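Local structure of acetone carboxylase alpha subunit (Xanthobacter autotrophicus Py2, 5M45) at residues G292-P297 against W401-S406; T314-P319 against G336-G341; K505-G510 against G646-R651; L632-Q637 against E655-V660. The protein serves as the alpha subunit of a carboxylase, a protein of the hydantoinase B/oxoprolinase family that works within a six-chain assembly and carries a manganese site. All blocks are in the same frame, centred on the assembly; numbering follows the deposited sequence.

Contact 1 of 4, residues G292-P297 against W401-S406; sequences GFVDVP and WHFLVS. With ACT (acetate ion), chain N.
Helix-on-sheet packing sets Val294, on strand 286-297, outermost within this chain in a mixed sheet, against His402, Phe403 and Ser406 at the start of helix 401-422. The two short segments run roughly antiparallel, at 155°. Val294 does most of the packing: CG1 sits over one face of the His402 imidazole, offset toward the rim, in a CH-pi contact 4.0 Å from the ring centroid, and also reaches Phe403 CD1. CB of the same valine rests 3.4 Å from Ser406 OG, a hydroxyl that donates back to His402 O. His402 CG is anti to the backbone N (chi1 -170°), and the ring beyond it presents NE2 to the strand; NE2 donates to Asp295 O at 2.9 Å, nearly straight (168°), with the oxygen in the ring plane. Val296 CG2 meets the Phe403 edge, 3.6 Å from CE1. Gly292 CA lies 3.8 Å from Ser406 O, a buried carbonyl with no polar partner in the model. The Asp295 carboxylate turns elsewhere, to the backbone N of Gly540 and His541. Trp401, whose NE1 donates to an acetate ion probably from the crystallisation liquor, packs edge to face with the manganese ligand His150. The whole is a helix packed roughly antiparallel on the first two strands of a mixed sheet.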
loop_
_atom_site.group_PDB
_atom_site.type_symbol
_atom_site.label_atom_id
_atom_site.label_comp_id
_atom_site.label_asym_id
_atom_site.label_seq_id
_atom_site.Cartn_x
_atom_site.Cartn_y
_atom_site.Cartn_z
ATOM N N GLY A 292 -28.469 4.209 18.265
ATOM C CA GLY A 292 -27.268 5.002 18.574
ATOM C C GLY A 292 -26.843 5.886 17.397
ATOM O O GLY A 292 -27.204 5.609 16.261
ATOM N N PHE A 293 -26.068 6.923 17.705
ATOM C CA PHE A 293 -25.546 7.899 16.753
ATOM C C PHE A 293 -24.089 8.289 17.139
ATOM O O PHE A 293 -23.675 8.125 18.311
ATOM C CB PHE A 293 -26.371 9.206 16.795
ATOM C CG PHE A 293 -27.846 9.039 16.607
ATOM C CD1 PHE A 293 -28.694 8.832 17.701
ATOM C CD2 PHE A 293 -28.412 9.130 15.339
ATOM C CE1 PHE A 293 -30.079 8.735 17.505
ATOM C CE2 PHE A 293 -29.781 9.006 15.156
ATOM C CZ PHE A 293 -30.609 8.807 16.237
ATOM N N VAL A 294 -23.357 8.879 16.171
ATOM C CA VAL A 294 -22.116 9.635 16.449
ATOM C C VAL A 294 -21.800 10.657 15.328
ATOM O O VAL A 294 -22.336 10.561 14.215
ATOM C CB VAL A 294 -20.914 8.676 16.766
ATOM C CG1 VAL A 294 -20.269 8.140 15.480
ATOM C CG2 VAL A 294 -19.865 9.337 17.673
ATOM N N ASP A 295 -20.967 11.649 15.650
ATOM C CA ASP A 295 -20.674 12.779 14.761
ATOM C C ASP A 295 -19.431 12.613 13.893
ATOM O O ASP A 295 -18.441 12.047 14.357
ATOM C CB ASP A 295 -20.593 14.095 15.552
ATOM C CG ASP A 295 -19.479 14.119 16.637
ATOM O OD1 ASP A 295 -19.461 13.238 17.544
ATOM O OD2 ASP A 295 -18.643 15.066 16.630
ATOM N N VAL A 296 -19.506 13.115 12.653
ATOM C CA VAL A 296 -18.374 13.217 11.727
ATOM C C VAL A 296 -18.249 14.676 11.217
ATOM O O VAL A 296 -18.762 15.003 10.139
ATOM C CB VAL A 296 -18.517 12.240 10.562
ATOM C CG1 VAL A 296 -17.283 12.291 9.666
ATOM C CG2 VAL A 296 -18.723 10.810 11.072
ATOM N N PRO A 297 -17.536 15.548 11.990
ATOM C CA PRO A 297 -17.431 16.973 11.643
ATOM C C PRO A 297 -16.299 17.284 10.629
ATOM O O PRO A 297 -15.313 17.978 10.964
ATOM C CB PRO A 297 -17.221 17.652 13.002
ATOM C CG PRO A 297 -16.547 16.635 13.844
ATOM C CD PRO A 297 -17.152 15.315 13.402
ATOM N N TRP A 401 -13.892 1.549 14.602
ATOM C CA TRP A 401 -14.470 1.631 15.952
ATOM C C TRP A 401 -15.363 2.831 16.185
ATOM O O TRP A 401 -16.291 2.716 16.962
ATOM C CB TRP A 401 -13.368 1.672 17.040
ATOM C CG TRP A 401 -12.401 0.519 17.064
ATOM C CD1 TRP A 401 -11.058 0.584 16.850
ATOM C CD2 TRP A 401 -12.700 -0.847 17.397
ATOM N NE1 TRP A 401 -10.479 -0.656 17.065
ATOM C CE2 TRP A 401 -11.463 -1.561 17.369
ATOM C CE3 TRP A 401 -13.873 -1.545 17.715
ATOM C CZ2 TRP A 401 -11.391 -2.922 17.624
ATOM C CZ3 TRP A 401 -13.778 -2.907 17.987
ATOM C CH2 TRP A 401 -12.548 -3.580 17.948
ATOM N N HIS A 402 -15.068 3.977 15.593
ATOM C CA HIS A 402 -15.874 5.222 15.838
ATOM C C HIS A 402 -17.381 4.960 15.685
ATOM O O HIS A 402 -18.200 5.335 16.551
ATOM C CB HIS A 402 -15.440 6.300 14.863
ATOM C CG HIS A 402 -15.989 7.667 15.131
ATOM N ND1 HIS A 402 -15.880 8.294 16.348
ATOM C CD2 HIS A 402 -16.612 8.548 14.310
ATOM C CE1 HIS A 402 -16.424 9.499 16.277
ATOM N NE2 HIS A 402 -16.873 9.679 15.045
ATOM N N PHE A 403 -17.717 4.254 14.589
ATOM C CA PHE A 403 -19.098 3.824 14.340
ATOM C C PHE A 403 -19.478 2.585 15.128
ATOM O O PHE A 403 -20.561 2.524 15.732
ATOM C CB PHE A 403 -19.318 3.590 12.823
ATOM C CG PHE A 403 -19.424 4.869 11.987
ATOM C CD1 PHE A 403 -19.149 6.156 12.506
ATOM C CD2 PHE A 403 -19.810 4.762 10.661
ATOM C CE1 PHE A 403 -19.270 7.284 11.695
ATOM C CE2 PHE A 403 -19.926 5.872 9.859
ATOM C CZ PHE A 403 -19.648 7.143 10.372
ATOM N N LEU A 404 -18.607 1.583 15.127
ATOM C CA LEU A 404 -18.918 0.293 15.772
ATOM C C LEU A 404 -19.302 0.418 17.262
ATOM O O LEU A 404 -20.346 -0.073 17.678
ATOM C CB LEU A 404 -17.721 -0.691 15.632
ATOM C CG LEU A 404 -17.391 -1.243 14.222
ATOM C CD1 LEU A 404 -16.095 -2.048 14.247
ATOM C CD2 LEU A 404 -18.517 -2.116 13.681
ATOM N N VAL A 405 -18.449 1.093 18.051
ATOM C CA VAL A 405 -18.679 1.200 19.517
ATOM C C VAL A 405 -19.913 2.065 19.835
ATOM O O VAL A 405 -20.523 1.905 20.914
ATOM C CB VAL A 405 -17.451 1.729 20.301
ATOM C CG1 VAL A 405 -16.207 0.911 19.989
ATOM C CG2 VAL A 405 -17.197 3.200 20.037
ATOM N N SER A 406 -20.281 2.944 18.883
ATOM C CA SER A 406 -21.408 3.848 19.025
ATOM C C SER A 406 -22.755 3.155 18.682
ATOM O O SER A 406 -23.804 3.570 19.167
ATOM C CB SER A 406 -21.200 5.083 18.115
ATOM O OG SER A 406 -20.066 5.866 18.494
HETATM C C ACT N . -8.000 -2.232 18.708
HETATM O O ACT N . -7.986 -1.471 17.714
HETATM O OXT ACT N . -7.443 -3.349 18.654
HETATM C CH3 ACT N . -8.691 -1.787 19.969
#

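Contact 2 of 4, residues T314-P319 against G336-G341; sequences TIMHAP and GSSRWG
His317, on strand 313-324, leans over the loop residues Gly336 to Ser338. Its CB lies 3.9 Å from Ser338 OG and makes a similar approach to Ser338 CB. CG is anti to the backbone N, and from it the imidazole extends past the glycine: ND1 comes to 2.8 Å from Gly336 O, and CE1 passes 3.0 Å from that same oxygen. Ser721 OG is hydrogen-bonded to ND1, while NE2, at the tip, bonds to an aromatic side chain of a neighbouring subunit, a different protein of the assembly. Pro319 CD, two residues on in the same strand, lies over the centre of one ring face.

Two bonds to the backbone of His317 join the segments. The loop that leaves strand 330-333 keeps running beside strand 313-324, so the edge-to-edge pairing of the sheet is prolonged in altered form, with a hydroxyl taking the place of a backbone carbonyl. His317 N donates to Ser338 OG at 3.1 Å (164°), the hydroxyl oxygen being placed between the serine's own N and carbonyl carbon (chi1 58°). In return Ser338 N donates to His317 O at 3.2 Å. That carbonyl also receives a CA-H...O contact from Ser337 CA and a weak bond from Trp387 NE1. Ser337 OG, hydrogen-bonded to Phe334 O, lies 3.6 Å from Pro319 CD. Gly336 adopts positive phi (105°), and its bare backbone lets Pro319 CG rest 3.7 Å from Gly336 C.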
loop_
_atom_site.group_PDB
_atom_site.type_symbol
_atom_site.label_atom_id
_atom_site.label_comp_id
_atom_site.label_asym_id
_atom_site.label_seq_id
_atom_site.Cartn_x
_atom_site.Cartn_y
_atom_site.Cartn_z
ATOM N N THR A 314 -21.436 14.883 8.626
ATOM C CA THR A 314 -22.428 13.817 8.653
ATOM C C THR A 314 -22.557 13.203 10.074
ATOM O O THR A 314 -21.721 13.443 10.971
ATOM C CB THR A 314 -22.149 12.674 7.642
ATOM O OG1 THR A 314 -20.886 12.022 7.914
ATOM C CG2 THR A 314 -22.191 13.181 6.195
ATOM N N ILE A 315 -23.636 12.417 10.244
ATOM C CA ILE A 315 -23.989 11.732 11.468
ATOM C C ILE A 315 -24.276 10.246 11.147
ATOM O O ILE A 315 -25.081 9.923 10.234
ATOM C CB ILE A 315 -25.249 12.355 12.127
ATOM C CG1 ILE A 315 -25.004 13.831 12.466
ATOM C CG2 ILE A 315 -25.670 11.572 13.377
ATOM C CD1 ILE A 315 -26.203 14.588 12.990
ATOM N N MET A 316 -23.627 9.358 11.905
ATOM C CA MET A 316 -23.928 7.918 11.844
ATOM C C MET A 316 -25.289 7.641 12.550
ATOM O O MET A 316 -25.540 8.188 13.637
ATOM C CB MET A 316 -22.813 7.127 12.559
ATOM C CG MET A 316 -22.970 5.599 12.501
ATOM S SD MET A 316 -24.193 4.868 13.621
ATOM C CE MET A 316 -23.290 4.897 15.168
ATOM N N HIS A 317 -26.101 6.791 11.928
ATOM C CA HIS A 317 -27.404 6.313 12.421
ATOM C C HIS A 317 -27.402 4.757 12.469
ATOM O O HIS A 317 -27.115 4.093 11.453
ATOM C CB HIS A 317 -28.492 6.825 11.475
ATOM C CG HIS A 317 -29.888 6.438 11.827
ATOM N ND1 HIS A 317 -30.825 6.098 10.868
ATOM C CD2 HIS A 317 -30.524 6.343 13.023
ATOM C CE1 HIS A 317 -31.965 5.775 11.460
ATOM N NE2 HIS A 317 -31.804 5.909 12.768
ATOM N N ALA A 318 -27.705 4.188 13.650
ATOM C CA ALA A 318 -27.791 2.733 13.839
ATOM C C ALA A 318 -28.998 2.319 14.702
ATOM O O ALA A 318 -28.854 2.071 15.911
ATOM C CB ALA A 318 -26.486 2.201 14.470
ATOM N N PRO A 319 -30.198 2.264 14.090
ATOM C CA PRO A 319 -31.350 1.750 14.799
ATOM C C PRO A 319 -31.318 0.199 14.805
ATOM O O PRO A 319 -30.833 -0.395 13.856
ATOM C CB PRO A 319 -32.530 2.249 13.949
ATOM C CG PRO A 319 -32.002 2.240 12.563
ATOM C CD PRO A 319 -30.536 2.609 12.689
ATOM N N GLY A 336 -32.813 0.739 8.395
ATOM C CA GLY A 336 -32.827 2.150 8.712
ATOM C C GLY A 336 -31.479 2.815 8.922
ATOM O O GLY A 336 -31.402 4.028 9.046
ATOM N N SER A 337 -30.415 2.025 8.944
ATOM C CA SER A 337 -29.069 2.560 9.191
ATOM C C SER A 337 -28.573 3.420 8.019
ATOM O O SER A 337 -29.028 3.267 6.874
ATOM C CB SER A 337 -28.059 1.410 9.457
ATOM O OG SER A 337 -28.400 0.660 10.623
ATOM N N SER A 338 -27.642 4.317 8.329
ATOM C CA SER A 338 -27.056 5.237 7.332
ATOM C C SER A 338 -26.022 4.543 6.416
ATOM O O SER A 338 -25.671 3.391 6.620
ATOM C CB SER A 338 -26.479 6.493 8.036
ATOM O OG SER A 338 -25.491 6.170 9.004
ATOM N N ARG A 339 -25.551 5.264 5.401
ATOM C CA ARG A 339 -24.656 4.760 4.351
ATOM C C ARG A 339 -23.195 4.853 4.770
ATOM O O ARG A 339 -22.832 5.671 5.622
ATOM C CB ARG A 339 -24.857 5.581 3.057
ATOM C CG ARG A 339 -24.193 5.041 1.804
ATOM C CD ARG A 339 -24.534 5.778 0.519
ATOM N NE ARG A 339 -24.051 7.151 0.455
ATOM C CZ ARG A 339 -24.824 8.257 0.534
ATOM N NH1 ARG A 339 -26.169 8.174 0.654
ATOM N NH2 ARG A 339 -24.251 9.467 0.437
ATOM N N TRP A 340 -22.349 4.000 4.168
ATOM C CA TRP A 340 -20.886 4.219 4.220
ATOM C C TRP A 340 -20.533 5.649 3.784
ATOM O O TRP A 340 -21.344 6.330 3.143
ATOM C CB TRP A 340 -20.145 3.168 3.370
ATOM C CG TRP A 340 -20.483 3.206 1.895
ATOM C CD1 TRP A 340 -21.449 2.479 1.267
ATOM C CD2 TRP A 340 -19.831 3.967 0.884
ATOM N NE1 TRP A 340 -21.462 2.768 -0.075
ATOM C CE2 TRP A 340 -20.481 3.679 -0.343
ATOM C CE3 TRP A 340 -18.783 4.876 0.888
ATOM C CZ2 TRP A 340 -20.088 4.242 -1.565
ATOM C CZ3 TRP A 340 -18.405 5.455 -0.347
ATOM C CH2 TRP A 340 -19.046 5.119 -1.546
ATOM N N GLY A 341 -19.347 6.114 4.138
ATOM C CA GLY A 341 -18.925 7.468 3.727
ATOM C C GLY A 341 -17.426 7.642 3.437
ATOM O O GLY A 341 -16.626 6.670 3.548
#

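Contact 3 of 4, residues K505-G510 against G646-R651; sequences KASSGG and GYVLER
Ala506 and Ser507 are the two central residues of a type II beta turn spanning Lys505 to Ser508, and they lie against Tyr647 and Val648 just after the end of helix 636-645. Ser507 grips segment 646-651 twice. Its N donates to Tyr647 O at 2.9 Å, arriving well above the carbonyl plane. Its OG, anti to the carbonyl carbon (chi1 -72°), accepts from Leu649 N at 3.0 Å in an almost straight bond (176°). The partner segment is shaped by a Schellman motif, in which Gly646 takes positive phi (84°) and closes helix 636-645, leaving the next carbonyls and amides to meet the turn. Ala506 CB rests on Gly646 O at 3.4 Å and makes an apolar contact with Leu649 CD2 at 3.9 Å. Within the turn, Ser508 OG donates to Lys505 O at 2.7 Å, reinforcing the weak backbone bond from Ser508 N to the same oxygen. A water donates to Gly509 O at 2.8 Å and weakly to Tyr647 O. Lys505 CB points away from 646-651; its NZ forms a salt bridge with Glu521 and a hydrogen bond with Tyr558 OH, and an apolar side chain of a neighbouring subunit packs on the lysine.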
loop_
_atom_site.group_PDB
_atom_site.type_symbol
_atom_site.label_atom_id
_atom_site.label_comp_id
_atom_site.label_asym_id
_atom_site.label_seq_id
_atom_site.Cartn_x
_atom_site.Cartn_y
_atom_site.Cartn_z
ATOM N N LYS A 505 -11.551 12.301 35.680
ATOM C CA LYS A 505 -12.226 13.374 34.870
ATOM C C LYS A 505 -13.578 13.756 35.499
ATOM O O LYS A 505 -14.570 13.047 35.322
ATOM C CB LYS A 505 -12.402 12.942 33.391
ATOM C CG LYS A 505 -12.927 14.047 32.460
ATOM C CD LYS A 505 -11.925 15.180 32.285
ATOM C CE LYS A 505 -12.419 16.221 31.316
ATOM N NZ LYS A 505 -11.802 17.535 31.631
ATOM N N ALA A 506 -13.595 14.863 36.233
ATOM C CA ALA A 506 -14.790 15.306 36.949
ATOM C C ALA A 506 -15.960 15.588 36.006
ATOM O O ALA A 506 -15.794 16.167 34.943
ATOM C CB ALA A 506 -14.473 16.542 37.784
ATOM N N SER A 507 -17.133 15.117 36.416
ATOM C CA SER A 507 -18.420 15.321 35.721
ATOM C C SER A 507 -18.489 14.672 34.347
ATOM O O SER A 507 -19.362 15.046 33.531
ATOM C CB SER A 507 -18.861 16.809 35.741
ATOM O OG SER A 507 -19.282 17.222 37.048
ATOM N N SER A 508 -17.638 13.653 34.088
ATOM C CA SER A 508 -17.703 12.899 32.834
ATOM C C SER A 508 -18.724 11.728 32.891
ATOM O O SER A 508 -19.386 11.427 31.897
ATOM C CB SER A 508 -16.319 12.417 32.384
ATOM O OG SER A 508 -15.704 11.595 33.352
ATOM N N GLY A 509 -18.839 11.057 34.037
ATOM C CA GLY A 509 -19.782 9.945 34.179
ATOM C C GLY A 509 -21.224 10.431 34.095
ATOM O O GLY A 509 -21.566 11.540 34.598
ATOM N N GLY A 510 -22.066 9.642 33.416
ATOM C CA GLY A 510 -23.460 9.994 33.192
ATOM C C GLY A 510 -24.255 10.038 34.492
ATOM O O GLY A 510 -24.208 9.097 35.295
ATOM N N GLY A 646 -13.616 14.014 43.666
ATOM C CA GLY A 646 -13.298 14.520 42.314
ATOM C C GLY A 646 -14.080 13.900 41.145
ATOM O O GLY A 646 -13.695 14.060 39.986
ATOM N N TYR A 647 -15.177 13.209 41.451
ATOM C CA TYR A 647 -16.039 12.588 40.440
ATOM C C TYR A 647 -17.105 13.511 39.830
ATOM O O TYR A 647 -17.545 13.287 38.687
ATOM C CB TYR A 647 -16.702 11.297 40.980
ATOM C CG TYR A 647 -15.707 10.213 41.400
ATOM C CD1 TYR A 647 -15.224 9.290 40.482
ATOM C CD2 TYR A 647 -15.271 10.101 42.723
ATOM C CE1 TYR A 647 -14.313 8.299 40.851
ATOM C CE2 TYR A 647 -14.362 9.123 43.116
ATOM C CZ TYR A 647 -13.896 8.214 42.187
ATOM O OH TYR A 647 -12.988 7.234 42.536
ATOM N N VAL A 648 -17.543 14.506 40.597
ATOM C CA VAL A 648 -18.590 15.439 40.218
ATOM C C VAL A 648 -18.216 16.841 40.693
ATOM O O VAL A 648 -17.842 17.014 41.854
ATOM C CB VAL A 648 -19.936 15.049 40.895
ATOM C CG1 VAL A 648 -21.011 16.137 40.686
ATOM C CG2 VAL A 648 -20.432 13.701 40.394
ATOM N N LEU A 649 -18.369 17.835 39.823
ATOM C CA LEU A 649 -18.161 19.242 40.188
ATOM C C LEU A 649 -19.278 19.761 41.106
ATOM O O LEU A 649 -20.476 19.515 40.845
ATOM C CB LEU A 649 -18.055 20.128 38.930
ATOM C CG LEU A 649 -16.906 19.879 37.963
ATOM C CD1 LEU A 649 -17.076 20.682 36.663
ATOM C CD2 LEU A 649 -15.581 20.221 38.611
ATOM N N GLU A 650 -18.880 20.499 42.139
ATOM C CA GLU A 650 -19.801 20.981 43.177
ATOM C C GLU A 650 -21.070 21.660 42.622
ATOM O O GLU A 650 -22.173 21.436 43.130
ATOM C CB GLU A 650 -19.063 21.938 44.131
ATOM C CG GLU A 650 -19.867 22.346 45.386
ATOM C CD GLU A 650 -20.810 23.516 45.179
ATOM O OE1 GLU A 650 -20.598 24.292 44.230
ATOM O OE2 GLU A 650 -21.786 23.681 45.963
ATOM N N ARG A 651 -20.909 22.468 41.568
ATOM C CA ARG A 651 -22.013 23.245 41.017
ATOM C C ARG A 651 -23.132 22.436 40.391
ATOM O O ARG A 651 -24.228 22.945 40.245
ATOM C CB ARG A 651 -21.487 24.318 40.053
ATOM C CG ARG A 651 -20.878 23.780 38.747
ATOM C CD ARG A 651 -19.744 24.737 38.287
ATOM N NE ARG A 651 -19.113 24.453 36.968
ATOM C CZ ARG A 651 -19.770 24.498 35.813
ATOM N NH1 ARG A 651 -19.184 24.285 34.636
ATOM N NH2 ARG A 651 -21.083 24.734 35.802
HETATM O O HOH W 1 -20.426 12.813 36.769
#

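Contact 4 of 4, residues L632-Q637 against E655-V660; sequences LDREPQ and EVYGVV
Arg634 and Tyr657 lie side by side and point the same way, with the arginine's aliphatic part doing the touching: CD is 3.5 Å from Tyr657 CE1, and CB approaches CD1 of the same ring. CG is anti to the backbone N (chi1 -177°), and the chain stays extended to NE; the guanidinium and ring planes are 39° apart. Leu632 CD1 comes to 3.8 Å from Tyr657 O, and Pro636 CB packs 4.2 Å from Val659 CG1. The joining forces between the segments are therefore van der Waals. Gly658, just after helix 652-657, has positive phi (67°), and its lack of a side chain leaves room for Leu632 CD1 near its N. Val656 CG1 covers the centre of one Tyr657 face, 3.7 Å above it. In the next shell, salt bridges to Asp470 and Asp642 hold the two terminal nitrogens of the guanidinium. Arg680 then ties both segments together, since its NH2 donates to Arg634 O and its NE to Tyr657 O. That arginine belongs to helix 673-690, which covers Leu632, Pro636 and Val659, while Val639 of helix 636-645 touches Arg634, Tyr657 and Val659; strand 669-671 packs on Pro636.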
loop_
_atom_site.group_PDB
_atom_site.type_symbol
_atom_site.label_atom_id
_atom_site.label_comp_id
_atom_site.label_asym_id
_atom_site.label_seq_id
_atom_site.Cartn_x
_atom_site.Cartn_y
_atom_site.Cartn_z
ATOM N N LEU A 632 -32.694 12.324 40.925
ATOM C CA LEU A 632 -33.373 12.780 42.147
ATOM C C LEU A 632 -33.551 11.682 43.220
ATOM O O LEU A 632 -33.886 11.980 44.375
ATOM C CB LEU A 632 -34.751 13.409 41.785
ATOM C CG LEU A 632 -35.018 14.773 42.413
ATOM C CD1 LEU A 632 -34.087 15.816 41.826
ATOM C CD2 LEU A 632 -36.456 15.161 42.124
ATOM N N ASP A 633 -33.345 10.421 42.831
ATOM C CA ASP A 633 -33.345 9.305 43.754
ATOM C C ASP A 633 -31.956 8.885 44.242
ATOM O O ASP A 633 -31.864 7.949 45.034
ATOM C CB ASP A 633 -34.085 8.122 43.144
ATOM C CG ASP A 633 -35.624 8.424 42.998
ATOM O OD1 ASP A 633 -36.165 9.112 43.864
ATOM O OD2 ASP A 633 -36.296 8.060 42.005
ATOM N N ARG A 634 -30.880 9.560 43.809
ATOM C CA ARG A 634 -29.548 9.196 44.277
ATOM C C ARG A 634 -29.432 9.467 45.778
ATOM O O ARG A 634 -29.977 10.444 46.263
ATOM C CB ARG A 634 -28.451 9.958 43.544
ATOM C CG ARG A 634 -27.015 9.567 43.938
ATOM C CD ARG A 634 -26.069 9.937 42.830
ATOM N NE ARG A 634 -24.652 9.669 43.023
ATOM C CZ ARG A 634 -24.078 8.447 42.953
ATOM N NH1 ARG A 634 -24.814 7.351 42.805
ATOM N NH2 ARG A 634 -22.755 8.316 43.087
ATOM N N GLU A 635 -28.725 8.594 46.484
ATOM C CA GLU A 635 -28.425 8.775 47.896
ATOM C C GLU A 635 -27.642 10.072 48.139
ATOM O O GLU A 635 -26.556 10.226 47.565
ATOM C CB GLU A 635 -27.679 7.534 48.422
ATOM C CG GLU A 635 -27.794 7.309 49.927
ATOM C CD GLU A 635 -29.260 6.982 50.428
ATOM O OE1 GLU A 635 -29.833 7.809 51.247
ATOM O OE2 GLU A 635 -29.849 5.895 50.022
ATOM N N PRO A 636 -28.180 11.024 48.942
ATOM C CA PRO A 636 -27.452 12.302 49.091
ATOM C C PRO A 636 -25.979 12.205 49.522
ATOM O O PRO A 636 -25.157 12.945 48.999
ATOM C CB PRO A 636 -28.285 13.096 50.078
ATOM C CG PRO A 636 -29.674 12.581 49.847
ATOM C CD PRO A 636 -29.508 11.090 49.582
ATOM N N GLN A 637 -25.650 11.275 50.417
ATOM C CA GLN A 637 -24.252 11.090 50.854
ATOM C C GLN A 637 -23.335 10.683 49.679
ATOM O O GLN A 637 -22.173 11.046 49.660
ATOM C CB GLN A 637 -24.165 10.084 52.023
ATOM C CG GLN A 637 -22.787 9.964 52.683
ATOM C CD GLN A 637 -22.299 11.305 53.218
ATOM O OE1 GLN A 637 -23.001 11.995 53.968
ATOM N NE2 GLN A 637 -21.117 11.711 52.806
ATOM N N GLU A 655 -28.346 21.424 40.866
ATOM C CA GLU A 655 -29.165 21.433 39.648
ATOM C C GLU A 655 -29.528 20.024 39.148
ATOM O O GLU A 655 -30.667 19.772 38.770
ATOM C CB GLU A 655 -28.444 22.198 38.539
ATOM C CG GLU A 655 -29.278 22.368 37.249
ATOM C CD GLU A 655 -30.331 23.485 37.305
ATOM O OE1 GLU A 655 -30.108 24.429 38.054
ATOM O OE2 GLU A 655 -31.389 23.410 36.603
ATOM N N VAL A 656 -28.572 19.107 39.183
ATOM C CA VAL A 656 -28.763 17.749 38.648
ATOM C C VAL A 656 -29.418 16.797 39.663
ATOM O O VAL A 656 -30.388 16.110 39.335
ATOM C CB VAL A 656 -27.411 17.182 38.165
ATOM C CG1 VAL A 656 -27.522 15.714 37.765
ATOM C CG2 VAL A 656 -26.883 18.017 36.995
ATOM N N TYR A 657 -28.885 16.755 40.889
ATOM C CA TYR A 657 -29.309 15.769 41.884
ATOM C C TYR A 657 -30.236 16.329 42.974
ATOM O O TYR A 657 -30.802 15.546 43.758
ATOM C CB TYR A 657 -28.060 15.160 42.544
ATOM C CG TYR A 657 -27.101 14.451 41.605
ATOM C CD1 TYR A 657 -27.342 13.126 41.219
ATOM C CD2 TYR A 657 -25.947 15.054 41.154
ATOM C CE1 TYR A 657 -26.474 12.457 40.386
ATOM C CE2 TYR A 657 -25.068 14.385 40.330
ATOM C CZ TYR A 657 -25.331 13.085 39.929
ATOM O OH TYR A 657 -24.471 12.408 39.082
ATOM N N GLY A 658 -30.395 17.650 43.029
ATOM C CA GLY A 658 -31.208 18.292 44.058
ATOM C C GLY A 658 -30.617 18.170 45.451
ATOM O O GLY A 658 -31.353 18.220 46.453
ATOM N N VAL A 659 -29.291 18.002 45.534
ATOM C CA VAL A 659 -28.630 17.822 46.831
ATOM C C VAL A 659 -27.916 19.113 47.233
ATOM O O VAL A 659 -27.176 19.706 46.433
ATOM C CB VAL A 659 -27.648 16.609 46.800
ATOM C CG1 VAL A 659 -26.873 16.482 48.109
ATOM C CG2 VAL A 659 -28.398 15.310 46.492
ATOM N N VAL A 660 -28.179 19.564 48.465
ATOM C CA VAL A 660 -27.513 20.733 49.033
ATOM C C VAL A 660 -26.340 20.258 49.887
ATOM O O VAL A 660 -26.529 19.534 50.864
ATOM C CB VAL A 660 -28.485 21.583 49.882
ATOM C CG1 VAL A 660 -27.765 22.806 50.473
ATOM C CG2 VAL A 660 -29.690 22.008 49.030
#

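How the contacts relate
The four contacts form two pairs. Contacts 1 and 2, centres about 9 Å apart, share a sheet: strands 286-297 and 313-324 are neighbours, joined by probable hydrogen bonds such as Val296 N to Thr314 O at 2.8 Å, while Phe293 CE2 packs 3.5 Å from His317 CD2. In sequence, both segments of contact 2 fall between those of contact 1. Contacts 3 and 4, centres about 13 Å apart, alternate along the chain, with helix 636-645 running from one to the other. Contact 1 lies about 24 Å, centre to centre, from contact 3. The His402 side chain of contact 1 is about 13 Å from the manganese ion.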